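Local structure of NAD-dependent benzaldehyde dehydrogenase (3RHE) at residues E70-I84 and D112-K124. The protein is a member of the glyoxalase/bleomycin resistance protein/dioxygenase superfamily and may act as an NAD-dependent benzaldehyde dehydrogenase, though its activity is not established. Residues are numbered along the deposited sequence; the frame is centred on the assembly and turned at random.
Sequences ELSFQVNSNEMVDEI and DPDEHRLRIFCLK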
# COMPACT_ATOMS: atom_id res chain seq x y z
N GLU A 70 0.02 6.03 1.26
CA GLU A 70 0.97 5.27 2.07
C GLU A 70 2.21 5.00 1.23
O GLU A 70 2.12 4.87 0.01
CB GLU A 70 0.41 3.90 2.50
CG GLU A 70 -0.98 3.88 3.10
CD GLU A 70 -1.47 2.45 3.33
OE1 GLU A 70 -0.75 1.52 2.91
OE2 GLU A 70 -2.56 2.24 3.90
N LEU A 71 3.35 4.90 1.89
CA LEU A 71 4.53 4.36 1.25
C LEU A 71 4.59 2.93 1.75
O LEU A 71 4.62 2.70 2.96
CB LEU A 71 5.78 5.10 1.72
CG LEU A 71 7.03 5.25 0.83
CD1 LEU A 71 8.27 4.96 1.65
CD2 LEU A 71 7.03 4.42 -0.46
N SER A 72 4.58 1.97 0.84
CA SER A 72 4.50 0.57 1.27
C SER A 72 5.67 -0.27 0.75
O SER A 72 6.28 0.06 -0.27
CB SER A 72 3.15 -0.06 0.88
OG SER A 72 3.13 -0.47 -0.47
N PHE A 73 5.94 -1.35 1.48
CA PHE A 73 7.09 -2.22 1.25
C PHE A 73 6.56 -3.65 1.15
O PHE A 73 6.09 -4.19 2.13
CB PHE A 73 8.06 -2.18 2.44
CG PHE A 73 8.44 -0.79 2.91
CD1 PHE A 73 9.73 -0.31 2.70
CD2 PHE A 73 7.54 0.02 3.58
CE1 PHE A 73 10.10 0.95 3.13
CE2 PHE A 73 7.90 1.28 4.01
CZ PHE A 73 9.18 1.75 3.79
N GLN A 74 6.65 -4.24 -0.04
CA GLN A 74 6.20 -5.61 -0.24
C GLN A 74 7.33 -6.58 0.10
O GLN A 74 8.45 -6.42 -0.38
CB GLN A 74 5.73 -5.83 -1.68
CG GLN A 74 5.05 -7.18 -1.89
CD GLN A 74 4.65 -7.44 -3.33
OE1 GLN A 74 4.59 -6.52 -4.15
NE2 GLN A 74 4.37 -8.70 -3.65
N VAL A 75 7.04 -7.55 0.97
CA VAL A 75 8.07 -8.53 1.36
C VAL A 75 7.66 -9.95 1.02
O VAL A 75 6.52 -10.22 0.64
CB VAL A 75 8.47 -8.41 2.87
CG1 VAL A 75 9.01 -7.03 3.15
CG2 VAL A 75 7.29 -8.72 3.78
N ASN A 76 8.61 -10.87 1.18
CA ASN A 76 8.49 -12.22 0.65
C ASN A 76 7.54 -13.18 1.38
O ASN A 76 7.00 -14.12 0.78
CB ASN A 76 9.90 -12.85 0.53
CG ASN A 76 10.46 -13.30 1.89
OD1 ASN A 76 11.06 -12.53 2.64
ND2 ASN A 76 10.26 -14.58 2.19
N SER A 77 7.32 -12.98 2.67
CA SER A 77 6.54 -13.94 3.44
C SER A 77 5.95 -13.31 4.69
O SER A 77 6.37 -12.23 5.11
CB SER A 77 7.42 -15.12 3.86
OG SER A 77 8.49 -14.67 4.67
N ASN A 78 5.00 -14.02 5.30
CA ASN A 78 4.40 -13.57 6.55
C ASN A 78 5.44 -13.48 7.65
O ASN A 78 5.39 -12.58 8.49
CB ASN A 78 3.25 -14.51 6.97
CG ASN A 78 2.03 -14.36 6.08
OD1 ASN A 78 2.06 -13.67 5.07
ND2 ASN A 78 0.94 -15.01 6.48
N GLU A 79 6.37 -14.43 7.66
CA GLU A 79 7.47 -14.42 8.61
C GLU A 79 8.33 -13.16 8.45
O GLU A 79 8.74 -12.57 9.44
CB GLU A 79 8.34 -15.68 8.46
CG GLU A 79 7.66 -16.96 8.95
CD GLU A 79 6.73 -17.62 7.92
OE1 GLU A 79 6.65 -17.16 6.75
OE2 GLU A 79 6.07 -18.61 8.29
N MSE A 80 8.61 -12.75 7.22
CA MSE A 80 9.36 -11.51 7.04
C MSE A 80 8.57 -10.29 7.55
O MSE A 80 9.13 -9.38 8.15
CB MSE A 80 9.77 -11.30 5.56
CG MSE A 80 10.59 -10.04 5.34
SE MSE A 80 12.20 -10.02 6.45
CE MSE A 80 13.50 -10.65 5.16
N VAL A 81 7.25 -10.29 7.31
CA VAL A 81 6.40 -9.25 7.89
C VAL A 81 6.54 -9.20 9.41
O VAL A 81 6.68 -8.13 9.98
CB VAL A 81 4.91 -9.48 7.56
CG1 VAL A 81 4.03 -8.48 8.32
CG2 VAL A 81 4.67 -9.40 6.07
N ASP A 82 6.49 -10.36 10.07
CA ASP A 82 6.66 -10.40 11.53
C ASP A 82 8.04 -9.93 11.95
O ASP A 82 8.20 -9.21 12.94
CB ASP A 82 6.42 -11.81 12.08
CG ASP A 82 4.96 -12.22 12.01
OD1 ASP A 82 4.09 -11.33 12.12
OD2 ASP A 82 4.69 -13.42 11.84
N GLU A 83 9.06 -10.34 11.20
CA GLU A 83 10.43 -9.95 11.52
C GLU A 83 10.59 -8.43 11.45
O GLU A 83 11.17 -7.82 12.34
CB GLU A 83 11.41 -10.68 10.61
CG GLU A 83 12.85 -10.17 10.60
CD GLU A 83 13.52 -10.20 11.97
OE1 GLU A 83 13.09 -10.97 12.86
OE2 GLU A 83 14.50 -9.45 12.16
N ILE A 84 10.05 -7.80 10.40
CA ILE A 84 10.16 -6.35 10.31
C ILE A 84 9.35 -5.68 11.41
O ILE A 84 9.74 -4.65 11.95
CB ILE A 84 9.73 -5.80 8.93
CG1 ILE A 84 10.57 -6.44 7.82
CG2 ILE A 84 9.88 -4.28 8.91
CD1 ILE A 84 10.10 -6.13 6.41
N ASP A 112 5.31 7.89 10.36
CA ASP A 112 6.49 8.67 10.65
C ASP A 112 6.10 9.85 11.56
O ASP A 112 4.93 9.99 11.90
CB ASP A 112 7.21 9.09 9.35
CG ASP A 112 6.55 10.24 8.62
OD1 ASP A 112 5.49 10.74 9.06
OD2 ASP A 112 7.11 10.67 7.57
N PRO A 113 7.07 10.67 11.98
CA PRO A 113 6.77 11.83 12.84
C PRO A 113 5.78 12.84 12.25
O PRO A 113 5.30 13.69 12.99
CB PRO A 113 8.14 12.50 13.02
CG PRO A 113 9.14 11.40 12.81
CD PRO A 113 8.52 10.52 11.74
N ASP A 114 5.49 12.75 10.96
CA ASP A 114 4.56 13.68 10.33
C ASP A 114 3.30 12.95 9.85
O ASP A 114 2.58 13.43 8.98
CB ASP A 114 5.24 14.40 9.16
CG ASP A 114 6.34 15.34 9.63
OD1 ASP A 114 6.01 16.49 9.99
OD2 ASP A 114 7.51 14.93 9.65
N GLU A 115 3.06 11.78 10.43
CA GLU A 115 1.84 11.02 10.18
C GLU A 115 1.71 10.43 8.79
O GLU A 115 0.61 10.08 8.36
CB GLU A 115 0.60 11.84 10.53
CG GLU A 115 0.52 12.15 12.02
CD GLU A 115 0.82 10.92 12.87
OE1 GLU A 115 -0.04 10.02 12.94
OE2 GLU A 115 1.92 10.85 13.46
N HIS A 116 2.82 10.32 8.07
CA HIS A 116 2.81 9.58 6.81
C HIS A 116 2.77 8.08 7.13
O HIS A 116 3.59 7.59 7.92
CB HIS A 116 4.04 9.92 5.97
CG HIS A 116 4.18 11.39 5.67
ND1 HIS A 116 3.27 12.08 4.89
CD2 HIS A 116 5.11 12.30 6.06
CE1 HIS A 116 3.64 13.34 4.80
NE2 HIS A 116 4.75 13.51 5.51
N ARG A 117 1.82 7.37 6.54
CA ARG A 117 1.69 5.93 6.76
C ARG A 117 2.71 5.11 5.97
O ARG A 117 3.00 5.37 4.80
CB ARG A 117 0.27 5.45 6.45
CG ARG A 117 -0.80 5.97 7.40
CD ARG A 117 -2.19 5.58 6.91
NE ARG A 117 -3.23 5.90 7.88
CZ ARG A 117 -4.47 5.41 7.84
NH1 ARG A 117 -4.83 4.58 6.86
NH2 ARG A 117 -5.35 5.76 8.77
N LEU A 118 3.24 4.10 6.65
CA LEU A 118 4.28 3.24 6.12
C LEU A 118 3.78 1.81 6.30
O LEU A 118 3.61 1.35 7.43
CB LEU A 118 5.56 3.44 6.92
CG LEU A 118 6.12 4.88 7.00
CD1 LEU A 118 7.34 4.92 7.90
CD2 LEU A 118 6.49 5.37 5.62
N ARG A 119 3.55 1.10 5.21
CA ARG A 119 2.95 -0.22 5.31
C ARG A 119 3.89 -1.33 4.87
O ARG A 119 4.56 -1.22 3.84
CB ARG A 119 1.65 -0.30 4.50
CG ARG A 119 1.04 -1.71 4.43
CD ARG A 119 -0.18 -1.79 3.50
NE ARG A 119 -1.25 -0.88 3.90
CZ ARG A 119 -2.17 -1.14 4.82
NH1 ARG A 119 -2.15 -2.31 5.46
NH2 ARG A 119 -3.10 -0.25 5.10
N ILE A 120 3.94 -2.39 5.66
CA ILE A 120 4.63 -3.62 5.29
C ILE A 120 3.55 -4.64 4.93
O ILE A 120 2.57 -4.78 5.66
CB ILE A 120 5.46 -4.20 6.48
CG1 ILE A 120 6.48 -3.19 7.04
CG2 ILE A 120 6.15 -5.50 6.08
CD1 ILE A 120 7.55 -2.77 6.08
N PHE A 121 3.71 -5.35 3.82
CA PHE A 121 2.75 -6.41 3.49
C PHE A 121 3.38 -7.55 2.72
O PHE A 121 4.36 -7.36 1.99
CB PHE A 121 1.55 -5.86 2.71
CG PHE A 121 1.89 -5.44 1.30
CD1 PHE A 121 1.61 -6.26 0.23
CD2 PHE A 121 2.51 -4.22 1.06
CE1 PHE A 121 1.93 -5.88 -1.07
CE2 PHE A 121 2.84 -3.83 -0.24
CZ PHE A 121 2.54 -4.67 -1.30
N CYS A 122 2.82 -8.73 2.91
CA CYS A 122 3.09 -9.89 2.07
C CYS A 122 1.76 -10.29 1.42
O CYS A 122 0.77 -10.50 2.11
CB CYS A 122 3.61 -11.05 2.92
SG CYS A 122 3.85 -12.57 1.96
N LEU A 123 1.74 -10.40 0.10
CA LEU A 123 0.51 -10.79 -0.60
C LEU A 123 0.18 -12.27 -0.44
O LEU A 123 1.08 -13.10 -0.45
CB LEU A 123 0.62 -10.47 -2.10
CG LEU A 123 0.75 -8.99 -2.45
CD1 LEU A 123 0.89 -8.80 -3.95
CD2 LEU A 123 -0.46 -8.24 -1.92
N LYS A 124 -1.10 -12.59 -0.31
CA LYS A 124 -1.54 -13.99 -0.35
C LYS A 124 -1.00 -14.65 -1.61
O LYS A 124 -0.96 -14.02 -2.67
CB LYS A 124 -3.06 -14.09 -0.34
CG LYS A 124 -3.70 -14.07 1.04
CD LYS A 124 -5.18 -14.43 0.94
CE LYS A 124 -5.92 -14.17 2.24
NZ LYS A 124 -5.42 -15.02 3.36
O HOH W 1 4.42 -10.41 -1.24
O HOH W 2 0.33 -13.50 3.11
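With CG of Arg119 opposite the backbone N (chi1 174°) and a bend at chi3 (-59°), the guanidinium turns back toward Glu70, whose chain is extended. The two meet side-on in a salt bridge: Arg119 NE reaches Glu70 OE1 at 2.6 Å and Arg119 NH2 reaches Glu70 OE2 at 2.8 Å, both on the syn side, the carboxylate and guanidinium planes 27° apart. Two bonds from Arg119 and a third between Tyr13 OH and OE2 hold the buried carboxylate; Arg119 NH2 also donates to Glu59 O, and NH1 to Thr107 OG1. On the same face, the Phe121 ring lies against the Gln74 chain, Gln74 CA over one ring face, 4.0 Å from its centroid, and Gln74 OE1 bonds to Arg49. Strands 70-74 and 117-123 run parallel, knit from Leu71 N to Arg117 O (3.0 Å) as far as Val75 N to Phe121 O (2.9 Å), and helix 78-84 returns antiparallel to 117-123 over the other face; 117-123 also pairs with 105-111. Strand 69-74, helix 78-90, the 95-102 strands, 105-111 and 117-123 follow in the beta-alpha-beta-beta-beta order of a vicinal oxygen chelate module, its first and last strands side by side. Beneath the helix, Ile120 CD1 touches Phe73 CB (3.7 Å) and Ile84 CG2, while Ile120 CG2 meets Val75 and Val81. Phe73 turns a ring edge to Arg119 O, CD2 at 3.2 Å. Ser77 caps the helix by accepting from Met80 N. Cys122 CB packs on Val81 CG2 (3.7 Å), and one water joins Gln74 NE2, Val75 O and Leu123 N.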